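Long-range contact in computational Design of Enzyme (Synthetic construct, PDB 3TP4), which is of unknown function but was engineered, probably to carry an activated serine-containing catalytic triad in a glycosyl hydrolase-like barrel: residues T109-F123 / V169-W183. Residues are numbered along the deposited sequence; the frame is centred on the assembly and turned at random.
Sequences TVGAGVENFVTGGSF and VFRPWHENAGSWFWW. With ACY (acetic acid), chain C.
Val-169 O takes two donors from the neighbouring strand: the backbone N of Val-110 at 2.9 Å and the hydroxyl OG1 of Thr-109, which arrive from opposite faces of the carbonyl plane. The first torsion of Thr-109, chi1 -177°, carries OG1 over to within 2.9 Å of Val-169 O. From there the parallel ladder runs on regularly, Arg-171 N giving to Val-110 O at 2.8 Å and Ala-112 N to Arg-171 O. Where strand 168-174 turns its corner, Ala-112 O accepts His-174 N at 3.1 Å and, weakly, Trp-173 N.

Beyond the strands, Asn-176 ND2 meets Glu-115 OE2 at 2.6 Å, on the syn side of the carboxylate, with amide and carboxylate nearly coplanar. Phe-117, Phe-123, Trp-173 and Trp-183 form an aromatic cluster. Trp-173 is sandwiched between the methyl of Ala-112 on one face and the edge of Phe-117 on the other, in a T-shaped pair with planes at 82°. Phe-117 in turn receives the edge of Trp-183 over its own face, while Val-114 CG1 makes a CH-pi contact 3.4 Å from the centroid of the Trp-183 six-membered ring, only 4° off the ring normal.

The indole NE1 of Trp-173 is satisfied by Thr-200, and Arg-171 NH2 is taken by Asp-246, in a salt bridge, and by Gly-218 O. Strands 107-113 and 168-174 are neighbours in the TIM barrel, with strand 66-70 flanking 107-113 and strand 213-217 flanking 168-174; helices 141-157 and 190-207 pack against Phe-170 and Trp-173, and helix 130-134 against Phe-117 and Trp-183.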
loop_
_atom_site.group_PDB
_atom_site.type_symbol
_atom_site.label_atom_id
_atom_site.label_comp_id
_atom_site.label_asym_id
_atom_site.label_seq_id
_atom_site.Cartn_x
_atom_site.Cartn_y
_atom_site.Cartn_z
ATOM N N THR A 109 -7.395 6.706 -0.034
ATOM C CA THR A 109 -6.175 5.912 -0.029
ATOM C C THR A 109 -4.953 6.826 0.037
ATOM O O THR A 109 -4.911 7.875 -0.615
ATOM C CB THR A 109 -6.078 4.995 -1.252
ATOM O OG1 THR A 109 -4.898 4.188 -1.139
ATOM C CG2 THR A 109 -5.998 5.817 -2.528
ATOM N N VAL A 110 -3.974 6.424 0.845
ATOM C CA VAL A 110 -2.755 7.193 1.066
ATOM C C VAL A 110 -1.562 6.280 0.834
ATOM O O VAL A 110 -1.454 5.210 1.446
ATOM C CB VAL A 110 -2.685 7.738 2.507
ATOM C CG1 VAL A 110 -1.279 8.256 2.807
ATOM C CG2 VAL A 110 -3.762 8.826 2.748
ATOM N N GLY A 111 -0.670 6.693 -0.059
ATOM C CA GLY A 111 0.469 5.868 -0.433
ATOM C C GLY A 111 1.772 6.559 -0.073
ATOM O O GLY A 111 1.865 7.779 -0.141
ATOM N N ALA A 112 2.770 5.785 0.335
ATOM C CA ALA A 112 4.100 6.326 0.595
ATOM C C ALA A 112 5.045 5.799 -0.474
ATOM O O ALA A 112 5.355 4.604 -0.501
ATOM C CB ALA A 112 4.585 5.913 1.988
ATOM N N GLY A 113 5.484 6.684 -1.365
ATOM C CA GLY A 113 6.357 6.293 -2.454
ATOM C C GLY A 113 7.771 6.107 -1.952
ATOM O O GLY A 113 8.042 6.278 -0.761
ATOM N N VAL A 114 8.689 5.758 -2.846
ATOM C CA VAL A 114 10.054 5.504 -2.412
ATOM C C VAL A 114 11.033 6.632 -2.779
ATOM O O VAL A 114 12.241 6.406 -2.884
ATOM C CB VAL A 114 10.563 4.097 -2.852
ATOM C CG1 VAL A 114 9.735 2.992 -2.172
ATOM C CG2 VAL A 114 10.519 3.937 -4.364
ATOM N N GLU A 115 10.516 7.849 -2.923
ATOM C CA GLU A 115 11.361 8.996 -3.249
ATOM C C GLU A 115 12.464 9.220 -2.220
ATOM O O GLU A 115 13.613 9.470 -2.578
ATOM C CB GLU A 115 10.532 10.272 -3.407
ATOM C CG GLU A 115 9.640 10.280 -4.634
ATOM C CD GLU A 115 8.492 9.298 -4.518
ATOM O OE1 GLU A 115 8.038 9.052 -3.380
ATOM O OE2 GLU A 115 8.046 8.775 -5.565
ATOM N N ASN A 116 12.118 9.125 -0.940
ATOM C CA ASN A 116 13.105 9.337 0.117
ATOM C C ASN A 116 14.270 8.360 0.065
ATOM O O ASN A 116 15.283 8.565 0.733
ATOM C CB ASN A 116 12.449 9.292 1.496
ATOM C CG ASN A 116 11.685 10.553 1.811
ATOM O OD1 ASN A 116 12.182 11.658 1.599
ATOM N ND2 ASN A 116 10.464 10.400 2.311
ATOM N N PHE A 117 14.128 7.301 -0.726
ATOM C CA PHE A 117 15.159 6.278 -0.826
ATOM C C PHE A 117 16.191 6.594 -1.921
ATOM O O PHE A 117 17.055 5.768 -2.235
ATOM C CB PHE A 117 14.534 4.895 -1.058
ATOM C CG PHE A 117 13.712 4.382 0.109
ATOM C CD1 PHE A 117 12.380 4.750 0.251
ATOM C CD2 PHE A 117 14.269 3.518 1.046
ATOM C CE1 PHE A 117 11.614 4.284 1.316
ATOM C CE2 PHE A 117 13.511 3.034 2.117
ATOM C CZ PHE A 117 12.182 3.413 2.250
ATOM N N VAL A 118 16.096 7.789 -2.497
ATOM C CA VAL A 118 17.057 8.235 -3.508
ATOM C C VAL A 118 17.756 9.534 -3.089
ATOM O O VAL A 118 17.542 10.031 -1.982
ATOM C CB VAL A 118 16.396 8.408 -4.892
ATOM C CG1 VAL A 118 15.748 7.103 -5.329
ATOM C CG2 VAL A 118 15.374 9.539 -4.869
ATOM N N THR A 119 18.587 10.075 -3.980
ATOM C CA THR A 119 19.462 11.215 -3.668
ATOM C C THR A 119 18.845 12.285 -2.762
ATOM O O THR A 119 19.187 12.381 -1.584
ATOM C CB THR A 119 20.008 11.887 -4.951
ATOM O OG1 THR A 119 20.826 10.954 -5.670
ATOM C CG2 THR A 119 20.843 13.117 -4.604
ATOM N N GLY A 120 17.943 13.089 -3.315
ATOM C CA GLY A 120 17.357 14.189 -2.571
ATOM C C GLY A 120 16.545 13.756 -1.362
ATOM O O GLY A 120 16.159 14.588 -0.535
ATOM N N GLY A 121 16.291 12.454 -1.256
ATOM C CA GLY A 121 15.447 11.916 -0.204
ATOM C C GLY A 121 16.094 11.891 1.166
ATOM O O GLY A 121 17.318 11.841 1.286
ATOM N N SER A 122 15.261 11.904 2.204
ATOM C CA SER A 122 15.744 11.977 3.584
ATOM C C SER A 122 16.194 10.634 4.179
ATOM O O SER A 122 16.771 10.601 5.267
ATOM C CB SER A 122 14.694 12.645 4.481
ATOM O OG SER A 122 13.425 12.025 4.348
ATOM N N PHE A 123 15.931 9.532 3.479
ATOM C CA PHE A 123 16.421 8.222 3.916
ATOM C C PHE A 123 17.710 7.883 3.190
ATOM O O PHE A 123 18.268 6.797 3.374
ATOM C CB PHE A 123 15.410 7.105 3.625
ATOM C CG PHE A 123 14.082 7.287 4.289
ATOM C CD1 PHE A 123 13.933 8.152 5.357
ATOM C CD2 PHE A 123 12.973 6.575 3.844
ATOM C CE1 PHE A 123 12.706 8.317 5.961
ATOM C CE2 PHE A 123 11.754 6.730 4.453
ATOM C CZ PHE A 123 11.615 7.605 5.508
ATOM N N VAL A 169 -6.985 3.476 3.377
ATOM C CA VAL A 169 -6.231 2.384 2.776
ATOM C C VAL A 169 -4.809 2.883 2.598
ATOM O O VAL A 169 -4.536 3.718 1.724
ATOM C CB VAL A 169 -6.825 1.978 1.417
ATOM C CG1 VAL A 169 -6.035 0.817 0.818
ATOM C CG2 VAL A 169 -8.293 1.615 1.582
ATOM N N PHE A 170 -3.921 2.417 3.469
ATOM C CA PHE A 170 -2.547 2.905 3.514
ATOM C C PHE A 170 -1.639 1.948 2.768
ATOM O O PHE A 170 -1.631 0.756 3.058
ATOM C CB PHE A 170 -2.066 3.015 4.969
ATOM C CG PHE A 170 -0.641 3.433 5.095
ATOM C CD1 PHE A 170 -0.206 4.631 4.539
ATOM C CD2 PHE A 170 0.272 2.637 5.774
ATOM C CE1 PHE A 170 1.111 5.028 4.657
ATOM C CE2 PHE A 170 1.593 3.029 5.896
ATOM C CZ PHE A 170 2.014 4.221 5.339
ATOM N N ARG A 171 -0.885 2.473 1.808
ATOM C CA ARG A 171 -0.015 1.664 0.971
ATOM C C ARG A 171 1.437 2.062 1.187
ATOM O O ARG A 171 1.942 2.982 0.533
ATOM C CB ARG A 171 -0.369 1.843 -0.504
ATOM C CG ARG A 171 0.512 1.022 -1.427
ATOM C CD ARG A 171 0.151 1.234 -2.892
ATOM N NE ARG A 171 0.916 0.329 -3.745
ATOM C CZ ARG A 171 0.839 0.300 -5.070
ATOM N NH1 ARG A 171 0.013 1.126 -5.716
ATOM N NH2 ARG A 171 1.591 -0.560 -5.744
ATOM N N PRO A 172 2.125 1.359 2.095
ATOM C CA PRO A 172 3.493 1.767 2.455
ATOM C C PRO A 172 4.592 1.240 1.520
ATOM O O PRO A 172 4.752 0.029 1.362
ATOM C CB PRO A 172 3.665 1.194 3.866
ATOM C CG PRO A 172 2.770 0.006 3.904
ATOM C CD PRO A 172 1.603 0.292 2.972
ATOM N N TRP A 173 5.335 2.167 0.917
ATOM C CA TRP A 173 6.562 1.879 0.159
ATOM C C TRP A 173 6.332 1.212 -1.192
ATOM O O TRP A 173 6.532 -0.001 -1.346
ATOM C CB TRP A 173 7.554 1.075 1.013
ATOM C CG TRP A 173 7.639 1.586 2.422
ATOM C CD1 TRP A 173 7.473 0.862 3.568
ATOM C CD2 TRP A 173 7.880 2.939 2.833
ATOM N NE1 TRP A 173 7.597 1.682 4.667
ATOM C CE2 TRP A 173 7.858 2.958 4.244
ATOM C CE3 TRP A 173 8.131 4.132 2.147
ATOM C CZ2 TRP A 173 8.072 4.126 4.982
ATOM C CZ3 TRP A 173 8.324 5.298 2.880
ATOM C CH2 TRP A 173 8.301 5.284 4.283
ATOM N N HIS A 174 5.912 2.015 -2.170
ATOM C CA HIS A 174 5.723 1.532 -3.532
ATOM C C HIS A 174 6.449 2.456 -4.526
ATOM O O HIS A 174 6.666 3.635 -4.252
ATOM C CB HIS A 174 4.225 1.424 -3.872
ATOM C CG HIS A 174 3.509 2.739 -3.825
ATOM N ND1 HIS A 174 3.112 3.411 -4.961
ATOM C CD2 HIS A 174 3.159 3.525 -2.780
ATOM C CE1 HIS A 174 2.525 4.546 -4.617
ATOM N NE2 HIS A 174 2.546 4.641 -3.300
ATOM N N GLU A 175 6.818 1.891 -5.670
ATOM C CA GLU A 175 7.622 2.563 -6.687
ATOM C C GLU A 175 6.768 3.460 -7.559
ATOM O O GLU A 175 5.766 3.013 -8.112
ATOM C CB GLU A 175 8.296 1.497 -7.555
ATOM C CG GLU A 175 9.082 2.024 -8.752
ATOM C CD GLU A 175 10.153 3.036 -8.365
ATOM O OE1 GLU A 175 11.269 2.621 -7.998
ATOM O OE2 GLU A 175 9.871 4.246 -8.418
ATOM N N ASN A 176 7.175 4.717 -7.715
ATOM C CA ASN A 176 6.415 5.651 -8.545
ATOM C C ASN A 176 6.814 5.731 -10.021
ATOM O O ASN A 176 6.140 6.380 -10.806
ATOM C CB ASN A 176 6.379 7.040 -7.913
ATOM C CG ASN A 176 5.351 7.137 -6.802
ATOM O OD1 ASN A 176 4.178 6.792 -6.991
ATOM N ND2 ASN A 176 5.787 7.587 -5.635
ATOM N N ALA A 177 7.900 5.067 -10.398
ATOM C CA ALA A 177 8.242 4.901 -11.817
ATOM C C ALA A 177 8.124 3.411 -12.162
ATOM O O ALA A 177 8.083 2.598 -11.250
ATOM C CB ALA A 177 9.657 5.395 -12.068
ATOM N N GLY A 178 8.046 3.019 -13.437
ATOM C CA GLY A 178 7.824 3.879 -14.587
ATOM C C GLY A 178 6.452 3.508 -15.120
ATOM O O GLY A 178 5.461 4.054 -14.645
ATOM N N SER A 179 6.379 2.577 -16.078
ATOM C CA SER A 179 5.083 2.080 -16.565
ATOM C C SER A 179 4.647 0.776 -15.892
ATOM O O SER A 179 3.454 0.430 -15.899
ATOM C CB SER A 179 5.079 1.896 -18.087
ATOM O OG SER A 179 4.561 3.046 -18.740
ATOM N N TRP A 180 5.613 0.042 -15.338
ATOM C CA TRP A 180 5.301 -1.206 -14.646
ATOM C C TRP A 180 5.533 -1.119 -13.151
ATOM O O TRP A 180 5.095 -2.006 -12.418
ATOM C CB TRP A 180 6.083 -2.394 -15.219
ATOM C CG TRP A 180 5.912 -2.571 -16.689
ATOM C CD1 TRP A 180 6.863 -2.361 -17.663
ATOM C CD2 TRP A 180 4.720 -2.984 -17.372
ATOM N NE1 TRP A 180 6.332 -2.633 -18.901
ATOM C CE2 TRP A 180 5.020 -3.017 -18.754
ATOM C CE3 TRP A 180 3.431 -3.338 -16.950
ATOM C CZ2 TRP A 180 4.075 -3.386 -19.720
ATOM C CZ3 TRP A 180 2.490 -3.703 -17.908
ATOM C CH2 TRP A 180 2.821 -3.726 -19.279
ATOM N N PHE A 181 6.255 -0.089 -12.707
ATOM C CA PHE A 181 6.339 0.246 -11.284
ATOM C C PHE A 181 6.945 -0.837 -10.377
ATOM O O PHE A 181 6.505 -0.995 -9.235
ATOM C CB PHE A 181 4.939 0.625 -10.734
ATOM C CG PHE A 181 4.215 1.686 -11.538
ATOM C CD1 PHE A 181 4.389 3.032 -11.260
ATOM C CD2 PHE A 181 3.341 1.329 -12.555
ATOM C CE1 PHE A 181 3.715 4.005 -11.995
ATOM C CE2 PHE A 181 2.664 2.293 -13.297
ATOM C CZ PHE A 181 2.850 3.634 -13.015
ATOM N N TRP A 182 7.940 -1.587 -10.848
ATOM C CA TRP A 182 8.615 -2.511 -9.941
ATOM C C TRP A 182 9.662 -1.726 -9.165
ATOM O O TRP A 182 10.433 -0.974 -9.756
ATOM C CB TRP A 182 9.344 -3.636 -10.686
ATOM C CG TRP A 182 8.518 -4.560 -11.530
ATOM C CD1 TRP A 182 7.331 -4.288 -12.157
ATOM C CD2 TRP A 182 8.848 -5.910 -11.859
ATOM N NE1 TRP A 182 6.909 -5.395 -12.859
ATOM C CE2 TRP A 182 7.820 -6.405 -12.688
ATOM C CE3 TRP A 182 9.916 -6.751 -11.532
ATOM C CZ2 TRP A 182 7.832 -7.707 -13.199
ATOM C CZ3 TRP A 182 9.923 -8.044 -12.031
ATOM C CH2 TRP A 182 8.895 -8.508 -12.856
ATOM N N TRP A 183 9.717 -1.907 -7.851
ATOM C CA TRP A 183 10.775 -1.265 -7.073
ATOM C C TRP A 183 12.012 -2.136 -7.175
ATOM O O TRP A 183 12.077 -3.194 -6.548
ATOM C CB TRP A 183 10.375 -1.130 -5.598
ATOM C CG TRP A 183 11.351 -0.288 -4.803
ATOM C CD1 TRP A 183 12.372 0.477 -5.303
ATOM C CD2 TRP A 183 11.390 -0.126 -3.379
ATOM N NE1 TRP A 183 13.042 1.104 -4.274
ATOM C CE2 TRP A 183 12.457 0.757 -3.086
ATOM C CE3 TRP A 183 10.624 -0.635 -2.321
ATOM C CZ2 TRP A 183 12.778 1.135 -1.780
ATOM C CZ3 TRP A 183 10.943 -0.256 -1.024
ATOM C CH2 TRP A 183 12.012 0.619 -0.765
HETATM C C ACY C . 8.971 -0.035 -16.540
HETATM O O ACY C . 8.297 -0.138 -15.466
HETATM O OXT ACY C . 10.054 -0.679 -16.684
HETATM C CH3 ACY C . 8.432 0.744 -17.698
#